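Local coordinates for PhnB protein (Bacillus cereus, PDB 3OMS) that is of unconfirmed function but belongs to the glyoxalase clan and may act as a 3-demethylubiquinone-9 3-methyltransferase, at residues Lys20-Glu23 with Ala24-Tyr28; Cys89-Glu92 with Glu93-Asp96. All coordinates share one frame; numbering follows the deposited sequence. Where two conformers were deposited one is given.

How the contacts relate
From the N terminus, strand 11-17 leads into helix 21-29, and contact 1 spans nearly all of that helix. Much later, strand 83-89 runs through a short loop into helix 92-103, and contact 2 spans this junction and the helix start. Each contact lies within one continuous stretch, so neither closes a long loop, and the two follow in series without nesting or crossing. The centres of contact 1 and contact 2 are about 22 Å apart, and the nearest atoms of contact 1 and contact 2 about 10 Å, so they do not touch. Contact 1 seats its helix against strands 11-17, 37-42 and 54-61. Contact 2 anchors the other helix beside strand 131-136, in a separate sheet with the same 1-4-3-2 strand order, and also reaches the second subunit.

Contact 1: residues Lys20-Glu23 with Ala24-Tyr28; sequences KAEE and AMNFY
Asn26 meets Glu22 twice at a single acceptor, the carbonyl oxygen one helical turn back. The backbone bond from Asn26 N to Glu22 O is 2.9 Å and nearly straight (170°). Asn26 ND2 adds a more bent bond to Glu22 O, also 2.9 Å, arriving above the carbonyl plane from the face opposite the backbone donor. A chi1 of -80° keeps the amide beside its own backbone N, which lets ND2 turn back to that oxygen. Asn26 ND2 also donates to a water at 2.6 Å, and this water in turn donates to Glu22 OE2 at 2.7 Å. The carboxylate and amide run side by side, their planes 27° apart; Glu22 OE2 is further held by a salt bridge to Arg42.

Other backbone acceptors are met in the same i to i+4 pattern: Lys20 O by Ala24 N (2.8 Å), Ala21 O by Met25 N (2.8 Å), Glu23 O by Phe27 N (3.0 Å) and Ala24 O by Tyr28 N. Ala21 N bonds to Asp70 OD1, Glu23 OE2 to Tyr128 OH, and Tyr28 OH to Asp126 OD2. With Lys20 as N-cap, this short regular helix follows the first strand of a beta-alpha-beta-beta-beta unit, as in the glyoxalase fold.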
loop_
_atom_site.group_PDB
_atom_site.type_symbol
_atom_site.label_atom_id
_atom_site.label_comp_id
_atom_site.label_asym_id
_atom_site.label_seq_id
_atom_site.Cartn_x
_atom_site.Cartn_y
_atom_site.Cartn_z
ATOM N N LYS A 20 8.631 -3.712 -14.848
ATOM C CA LYS A 20 9.446 -2.604 -14.355
ATOM C C LYS A 20 9.874 -2.706 -12.866
ATOM O O LYS A 20 10.399 -1.725 -12.326
ATOM C CB LYS A 20 8.689 -1.290 -14.580
ATOM C CG LYS A 20 8.256 -1.056 -16.066
ATOM C CD LYS A 20 9.224 -0.209 -16.765
ATOM C CE LYS A 20 8.790 0.041 -18.259
ATOM N NZ LYS A 20 9.986 -0.010 -19.116
ATOM N N ALA A 21 9.660 -3.859 -12.222
ATOM C CA ALA A 21 9.888 -3.974 -10.770
ATOM C C ALA A 21 11.325 -3.565 -10.420
ATOM O O ALA A 21 11.573 -2.801 -9.488
ATOM C CB ALA A 21 9.607 -5.400 -10.254
ATOM N N GLU A 22 12.285 -4.127 -11.156
ATOM C CA GLU A 22 13.681 -3.956 -10.790
ATOM C C GLU A 22 14.084 -2.492 -10.987
ATOM O O GLU A 22 14.716 -1.893 -10.096
ATOM C CB GLU A 22 14.592 -4.889 -11.566
ATOM C CG GLU A 22 16.076 -4.763 -11.070
ATOM C CD GLU A 22 16.984 -5.866 -11.524
ATOM O OE1 GLU A 22 16.526 -6.811 -12.223
ATOM O OE2 GLU A 22 18.184 -5.804 -11.157
ATOM N N GLU A 23 13.711 -1.907 -12.141
ATOM C CA GLU A 23 13.985 -0.500 -12.373
ATOM C C GLU A 23 13.345 0.371 -11.280
ATOM O O GLU A 23 13.946 1.325 -10.785
ATOM C CB GLU A 23 13.460 -0.094 -13.755
ATOM C CG GLU A 23 13.775 1.335 -14.196
ATOM C CD GLU A 23 12.939 1.682 -15.447
ATOM O OE1 GLU A 23 13.158 1.045 -16.485
ATOM O OE2 GLU A 23 12.037 2.509 -15.363
ATOM N N ALA A 24 12.113 0.036 -10.917
ATOM C CA ALA A 24 11.355 0.816 -9.948
ATOM C C ALA A 24 11.997 0.770 -8.599
ATOM O O ALA A 24 12.215 1.815 -7.945
ATOM C CB ALA A 24 9.887 0.293 -9.865
HETATM N N MSE A 25 12.394 -0.445 -8.189
HETATM C CA MSE A 25 13.090 -0.624 -6.933
HETATM C C MSE A 25 14.409 0.118 -6.860
HETATM O O MSE A 25 14.733 0.761 -5.858
HETATM C CB MSE A 25 13.352 -2.127 -6.731
HETATM C CG MSE A 25 13.805 -2.539 -5.441
HETATM SE SE MSE A 25 13.434 -4.522 -5.334
HETATM C CE MSE A 25 14.485 -5.060 -6.921
ATOM N N ASN A 26 15.198 0.019 -7.922
ATOM C CA ASN A 26 16.444 0.778 -7.976
ATOM C C ASN A 26 16.187 2.285 -7.842
ATOM O O ASN A 26 16.929 3.001 -7.151
ATOM C CB ASN A 26 17.258 0.401 -9.237
ATOM C CG ASN A 26 18.038 -0.922 -9.037
ATOM O OD1 ASN A 26 18.996 -0.960 -8.310
ATOM N ND2 ASN A 26 17.603 -1.969 -9.650
ATOM N N PHE A 27 15.112 2.758 -8.461
ATOM C CA PHE A 27 14.723 4.176 -8.371
ATOM C C PHE A 27 14.322 4.531 -6.967
ATOM O O PHE A 27 14.874 5.479 -6.392
ATOM C CB PHE A 27 13.581 4.454 -9.351
ATOM C CG PHE A 27 13.040 5.862 -9.290
ATOM C CD1 PHE A 27 13.879 6.957 -9.432
ATOM C CD2 PHE A 27 11.675 6.075 -9.167
ATOM C CE1 PHE A 27 13.362 8.268 -9.434
ATOM C CE2 PHE A 27 11.149 7.354 -9.175
ATOM C CZ PHE A 27 11.979 8.446 -9.300
ATOM N N TYR A 28 13.436 3.735 -6.360
ATOM C CA TYR A 28 12.902 4.083 -5.024
ATOM C C TYR A 28 13.980 4.063 -3.949
ATOM O O TYR A 28 14.048 4.942 -3.095
ATOM C CB TYR A 28 11.779 3.134 -4.614
ATOM C CG TYR A 28 10.561 3.190 -5.515
ATOM C CD1 TYR A 28 10.222 4.356 -6.253
ATOM C CD2 TYR A 28 9.723 2.102 -5.611
ATOM C CE1 TYR A 28 9.102 4.362 -7.048
ATOM C CE2 TYR A 28 8.653 2.088 -6.409
ATOM C CZ TYR A 28 8.318 3.220 -7.133
ATOM O OH TYR A 28 7.176 3.143 -7.875
HETATM O O HOH W 1 18.952 -4.160 -9.134
#

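Contact 2: residues Cys89-Glu92 with Glu93-Asp96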
loop_
_atom_site.group_PDB
_atom_site.type_symbol
_atom_site.label_atom_id
_atom_site.label_comp_id
_atom_site.label_asym_id
_atom_site.label_seq_id
_atom_site.Cartn_x
_atom_site.Cartn_y
_atom_site.Cartn_z
ATOM N N CYS A 89 8.658 14.032 5.464
ATOM C CA CYS A 89 10.017 14.466 5.179
ATOM C C CYS A 89 10.403 15.384 6.339
ATOM O O CYS A 89 9.535 16.079 6.891
ATOM C CB CYS A 89 10.051 15.210 3.822
ATOM S SG CYS A 89 9.448 14.288 2.324
ATOM N N GLU A 90 11.682 15.392 6.720
ATOM C CA GLU A 90 12.211 16.186 7.850
ATOM C C GLU A 90 12.494 17.634 7.453
ATOM O O GLU A 90 12.391 18.578 8.284
ATOM C CB GLU A 90 13.545 15.593 8.345
ATOM C CG GLU A 90 13.457 14.256 9.099
ATOM C CD GLU A 90 13.109 13.082 8.203
ATOM O OE1 GLU A 90 13.965 12.668 7.399
ATOM O OE2 GLU A 90 11.971 12.568 8.316
ATOM N N THR A 91 12.921 17.811 6.196
ATOM C CA THR A 91 13.323 19.136 5.696
ATOM C C THR A 91 12.716 19.479 4.344
ATOM O O THR A 91 12.338 18.576 3.559
ATOM C CB THR A 91 14.832 19.248 5.517
ATOM O OG1 THR A 91 15.265 18.291 4.549
ATOM C CG2 THR A 91 15.586 19.029 6.862
ATOM N N GLU A 92 12.590 20.787 4.131
ATOM C CA GLU A 92 12.182 21.383 2.868
ATOM C C GLU A 92 13.032 20.877 1.721
ATOM O O GLU A 92 12.508 20.516 0.672
ATOM C CB GLU A 92 12.298 22.908 2.946
ATOM C CG GLU A 92 10.986 23.605 3.302
ATOM C CD GLU A 92 10.228 24.079 2.066
ATOM O OE1 GLU A 92 10.039 23.274 1.120
ATOM O OE2 GLU A 92 9.837 25.265 2.033
ATOM N N GLU A 93 14.338 20.822 1.925
ATOM C CA GLU A 93 15.225 20.301 0.903
ATOM C C GLU A 93 14.860 18.882 0.518
ATOM O O GLU A 93 14.822 18.550 -0.666
ATOM C CB GLU A 93 16.670 20.341 1.361
ATOM C CG GLU A 93 17.633 19.549 0.471
ATOM C CD GLU A 93 19.108 19.890 0.727
ATOM O OE1 GLU A 93 19.402 20.995 1.250
ATOM O OE2 GLU A 93 19.970 19.042 0.393
ATOM N N GLU A 94 14.597 18.033 1.518
ATOM C CA GLU A 94 14.295 16.661 1.221
ATOM C C GLU A 94 12.984 16.577 0.432
ATOM O O GLU A 94 12.909 15.832 -0.530
ATOM C CB GLU A 94 14.192 15.826 2.500
ATOM C CG GLU A 94 13.678 14.406 2.274
ATOM C CD GLU A 94 13.228 13.687 3.573
ATOM O OE1 GLU A 94 13.275 14.259 4.691
ATOM O OE2 GLU A 94 12.752 12.563 3.441
ATOM N N ILE A 95 11.944 17.290 0.857
ATOM C CA ILE A 95 10.638 17.150 0.206
ATOM C C ILE A 95 10.718 17.676 -1.233
ATOM O O ILE A 95 10.198 17.041 -2.176
ATOM C CB ILE A 95 9.447 17.770 1.020
ATOM C CG1 ILE A 95 8.117 17.378 0.329
ATOM C CG2 ILE A 95 9.548 19.336 1.142
ATOM C CD1 ILE A 95 6.808 17.575 1.178
ATOM N N ASP A 96 11.429 18.789 -1.419
ATOM C CA ASP A 96 11.626 19.390 -2.751
ATOM C C ASP A 96 12.322 18.417 -3.684
ATOM O O ASP A 96 11.889 18.217 -4.832
ATOM C CB ASP A 96 12.451 20.694 -2.669
ATOM C CG ASP A 96 11.665 21.847 -2.075
ATOM O OD1 ASP A 96 10.406 21.801 -1.992
ATOM O OD2 ASP A 96 12.316 22.835 -1.664
#
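A single capping hydrogen bond joins Thr91 and Glu94 at the helix start. Thr91, the N-cap residue, offers OG1 to Glu94 N at 3.1 Å, with an N-H...O angle of 154°. Its chi1 of 62° sets the hydroxyl between the backbone N and the carbonyl carbon, facing the helix start. The Glu94 side chain, extended and crossing Thr91 at about a right angle, turns back beyond the cap: Glu94 OE1 accepts from Glu90 N at 2.8 Å, on the syn side but 33° out of the carboxylate plane. This return bond goes to Glu90 N rather than to Thr91 N, which is buried without a partner in the model, so the pattern falls short of a full capping box. Regular helical bonds follow, from Ile95 N to Thr91 O (3.0 Å) and from Asp96 N to Glu92 O (2.9 Å).

The apolar contact is made by Cys89 SG on Ile95 CB, 3.7 Å apart, with both residues buried; Ile95 also reaches Leu134 and Leu112.

Like charges form the third group. Glu92 OE1 approaches Asp96 OD1 to 3.5 Å, their carboxylate planes steeply inclined to each other, and Lys120 makes salt bridges to both. Glu94 OE2 is paired with Lys10 of the second subunit; Glu90, which has two conformers, pairs with the same lysine in one of them, so this bridge is less certain.

The chemistry thus implies that the cluster of carboxylates is probably offset in part by Lys120 of its own chain and by Lys10 of the second subunit, while the helix N terminus would probably favour the negative charges further.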